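Local coordinates for DUF4627 domain-containing protein (Bacteroides thetaiotaomicron, PDB 3SEE), which is of uncharacterised function but probably binds sugars through a galactose-binding-like beta-sandwich domain, at residues 127-135 with 164-175. Numbering follows the deposited sequence.
Sequences NTTFFMRRD and VYYDMGQVVNAI
Met168 lies over one face of the Phe131 ring. Met168 CG sits 3.6 Å from the Phe131 ring centroid, almost on the ring normal, in a CH-pi contact. Met168 SE lies over the same face, 4.3 Å from the Phe131 centroid, a Met-aromatic contact. A bend at chi2 (46°) carries the selenomethionine chain across that face. Gln170 O meets the ring edge, and CD1 of Phe131 touches CG1 of Val171. With Phe131 reduced to an alanine, Met168 CG and SE would probably lose the ring beneath them and be less firmly held. The Phe130 ring has Val172 O at its edge, and its CZ packs 3.7 Å from CB of Ile175. Phe131 O lies at the edge of the Tyr166 ring; the hydroxyl of Tyr166 is hydrogen-bonded to Ala147 O.

Strand 130-133 runs between strands 160-167 and 170-172 in the antiparallel sheet of a galactose-binding-like sandwich. Phe130 and Val172 form a hydrogen-bonded pair, with N-H...O bonds in both directions. Met132 N donates a hydrogen bond to Gln170 O at 3.0 Å, from above the carbonyl plane. Asp167 N reaches Met132 O in a nearly straight bond (178°). Between the two flanking strands, a type I turn runs from Asp167 to Gln170. In it, Asp167 OD1 accepts from Gly169 N at 2.8 Å, an Asx turn. Beyond the strand, Arg134 N donates a hydrogen bond to Tyr165 O at 2.9 Å. A water links Arg134 NE to Asp167 OD2.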
# COMPACT_ATOMS: atom_id res chain seq x y z
N ASN A 127 14.54 -9.41 5.51
CA ASN A 127 14.46 -7.95 5.59
C ASN A 127 13.07 -7.46 5.17
O ASN A 127 12.37 -8.14 4.42
CB ASN A 127 15.47 -7.30 4.65
CG ASN A 127 16.91 -7.51 5.06
OD1 ASN A 127 17.25 -7.73 6.23
ND2 ASN A 127 17.78 -7.38 4.07
N THR A 128 12.73 -6.29 5.67
CA THR A 128 11.51 -5.58 5.26
C THR A 128 11.93 -4.15 4.93
O THR A 128 12.19 -3.34 5.82
CB THR A 128 10.44 -5.59 6.36
OG1 THR A 128 10.97 -4.97 7.54
CG2 THR A 128 9.98 -7.00 6.72
N THR A 129 12.02 -3.86 3.63
CA THR A 129 12.57 -2.61 3.12
C THR A 129 11.49 -1.80 2.43
O THR A 129 10.84 -2.30 1.52
CB THR A 129 13.69 -2.91 2.09
OG1 THR A 129 14.59 -3.89 2.62
CG2 THR A 129 14.44 -1.66 1.71
N PHE A 130 11.28 -0.57 2.88
CA PHE A 130 10.19 0.27 2.40
C PHE A 130 10.72 1.65 2.01
O PHE A 130 11.60 2.16 2.69
CB PHE A 130 9.15 0.51 3.50
CG PHE A 130 8.56 -0.72 4.13
CD1 PHE A 130 9.20 -1.37 5.18
CD2 PHE A 130 7.33 -1.20 3.72
CE1 PHE A 130 8.60 -2.46 5.81
CE2 PHE A 130 6.74 -2.28 4.34
CZ PHE A 130 7.38 -2.90 5.36
N PHE A 131 10.12 2.30 1.02
CA PHE A 131 10.38 3.72 0.85
C PHE A 131 9.77 4.53 2.00
O PHE A 131 8.71 4.19 2.52
CB PHE A 131 9.84 4.22 -0.47
CG PHE A 131 10.53 3.63 -1.66
CD1 PHE A 131 11.89 3.80 -1.84
CD2 PHE A 131 9.83 2.90 -2.62
CE1 PHE A 131 12.53 3.26 -2.95
CE2 PHE A 131 10.46 2.35 -3.72
CZ PHE A 131 11.81 2.54 -3.89
N MSE A 132 10.47 5.58 2.41
CA MSE A 132 10.03 6.40 3.52
C MSE A 132 8.95 7.38 3.11
O MSE A 132 9.10 8.12 2.14
CB MSE A 132 11.23 7.17 4.07
CG MSE A 132 10.93 7.84 5.42
SE MSE A 132 12.34 9.05 5.97
CE MSE A 132 11.68 10.66 5.10
N ARG A 133 7.89 7.45 3.90
CA ARG A 133 6.93 8.49 3.64
C ARG A 133 7.62 9.85 3.96
O ARG A 133 8.38 10.01 4.92
CB ARG A 133 5.58 8.25 4.33
CG ARG A 133 5.60 8.35 5.83
CD ARG A 133 4.25 7.98 6.46
NE ARG A 133 4.45 7.97 7.88
CZ ARG A 133 4.46 9.05 8.66
NH1 ARG A 133 4.24 10.25 8.15
NH2 ARG A 133 4.69 8.90 9.95
N ARG A 134 7.42 10.80 3.08
CA ARG A 134 8.22 12.00 3.10
C ARG A 134 8.12 12.80 4.38
O ARG A 134 9.11 13.37 4.84
CB ARG A 134 7.83 12.86 1.91
CG ARG A 134 8.78 13.81 1.53
CD ARG A 134 8.60 14.26 0.09
NE ARG A 134 9.67 15.20 -0.05
CZ ARG A 134 9.52 16.49 -0.26
NH1 ARG A 134 8.32 17.02 -0.39
NH2 ARG A 134 10.60 17.22 -0.43
N ASP A 135 6.93 12.79 4.99
CA ASP A 135 6.71 13.53 6.23
C ASP A 135 7.15 12.78 7.48
O ASP A 135 6.95 13.26 8.58
CB ASP A 135 5.23 13.94 6.35
CG ASP A 135 4.92 15.20 5.59
OD1 ASP A 135 5.76 16.12 5.64
OD2 ASP A 135 3.86 15.27 4.93
N VAL A 164 -0.36 11.03 -0.67
CA VAL A 164 0.81 10.90 0.18
C VAL A 164 2.06 10.98 -0.69
O VAL A 164 2.15 10.33 -1.73
CB VAL A 164 0.77 9.62 1.03
CG1 VAL A 164 0.58 8.36 0.19
CG2 VAL A 164 2.06 9.52 1.90
N TYR A 165 3.05 11.74 -0.20
CA TYR A 165 4.37 11.78 -0.82
C TYR A 165 5.32 10.81 -0.18
O TYR A 165 5.37 10.69 1.06
CB TYR A 165 4.97 13.21 -0.74
CG TYR A 165 4.48 14.16 -1.80
CD1 TYR A 165 3.18 14.59 -1.83
CD2 TYR A 165 5.33 14.60 -2.80
CE1 TYR A 165 2.73 15.45 -2.83
CE2 TYR A 165 4.89 15.49 -3.79
CZ TYR A 165 3.59 15.88 -3.78
OH TYR A 165 3.15 16.74 -4.77
N TYR A 166 6.08 10.16 -1.03
CA TYR A 166 7.17 9.28 -0.62
C TYR A 166 8.50 9.81 -1.14
O TYR A 166 8.55 10.46 -2.19
CB TYR A 166 6.93 7.82 -1.16
CG TYR A 166 5.98 7.04 -0.26
CD1 TYR A 166 4.62 7.08 -0.45
CD2 TYR A 166 6.47 6.34 0.83
CE1 TYR A 166 3.78 6.40 0.45
CE2 TYR A 166 5.65 5.70 1.72
CZ TYR A 166 4.29 5.72 1.52
OH TYR A 166 3.40 5.11 2.39
N ASP A 167 9.56 9.49 -0.41
CA ASP A 167 10.93 9.81 -0.85
C ASP A 167 11.59 8.49 -1.25
O ASP A 167 12.00 7.71 -0.40
CB ASP A 167 11.70 10.49 0.27
CG ASP A 167 13.04 11.04 -0.19
OD1 ASP A 167 13.47 10.70 -1.31
OD2 ASP A 167 13.64 11.83 0.59
N MSE A 168 11.68 8.26 -2.55
CA MSE A 168 12.36 7.06 -3.03
C MSE A 168 13.87 7.11 -2.77
O MSE A 168 14.55 6.08 -2.90
CB MSE A 168 12.05 6.82 -4.52
CG MSE A 168 10.75 6.09 -4.80
SE MSE A 168 9.23 6.76 -3.79
CE MSE A 168 7.96 5.75 -4.77
N GLY A 169 14.38 8.29 -2.43
CA GLY A 169 15.74 8.43 -1.96
C GLY A 169 16.02 8.03 -0.53
O GLY A 169 17.19 8.11 -0.09
N GLN A 170 15.00 7.62 0.25
CA GLN A 170 15.21 7.13 1.59
C GLN A 170 14.39 5.87 1.82
O GLN A 170 13.27 5.74 1.33
CB GLN A 170 14.84 8.18 2.65
CG GLN A 170 15.62 9.47 2.51
CD GLN A 170 15.28 10.45 3.57
OE1 GLN A 170 14.53 11.43 3.32
NE2 GLN A 170 15.81 10.23 4.74
N VAL A 171 14.99 4.94 2.55
CA VAL A 171 14.33 3.71 2.91
C VAL A 171 14.31 3.55 4.42
O VAL A 171 15.17 4.10 5.13
CB VAL A 171 14.95 2.46 2.23
CG1 VAL A 171 14.64 2.44 0.73
CG2 VAL A 171 16.47 2.39 2.49
N VAL A 172 13.34 2.79 4.90
CA VAL A 172 13.25 2.39 6.28
C VAL A 172 13.21 0.85 6.34
O VAL A 172 12.66 0.19 5.46
CB VAL A 172 12.07 3.14 6.96
CG1 VAL A 172 10.72 2.86 6.30
CG2 VAL A 172 12.02 2.91 8.45
N ASN A 173 13.84 0.28 7.36
CA ASN A 173 14.05 -1.14 7.48
C ASN A 173 12.98 -1.86 8.30
O ASN A 173 13.15 -3.01 8.68
CB ASN A 173 15.45 -1.44 8.05
CG ASN A 173 15.54 -1.11 9.51
OD1 ASN A 173 14.64 -0.45 10.05
ND2 ASN A 173 16.60 -1.54 10.18
N ALA A 174 11.84 -1.20 8.51
CA ALA A 174 10.74 -1.81 9.26
C ALA A 174 9.50 -0.97 9.06
O ALA A 174 9.58 0.21 8.73
CB ALA A 174 11.07 -1.93 10.75
N ILE A 175 8.35 -1.59 9.29
CA ILE A 175 7.08 -0.91 9.27
C ILE A 175 6.66 -0.41 10.65
O ILE A 175 5.75 0.40 10.80
CB ILE A 175 5.99 -1.83 8.66
CG1 ILE A 175 4.79 -1.04 8.11
CG2 ILE A 175 5.55 -2.89 9.66
CD1 ILE A 175 3.86 -1.87 7.21
O HOH W 1 14.64 -4.83 7.30
O HOH W 2 8.63 -4.50 9.11
O HOH W 3 12.05 13.98 1.19
O HOH W 4 4.51 12.11 3.35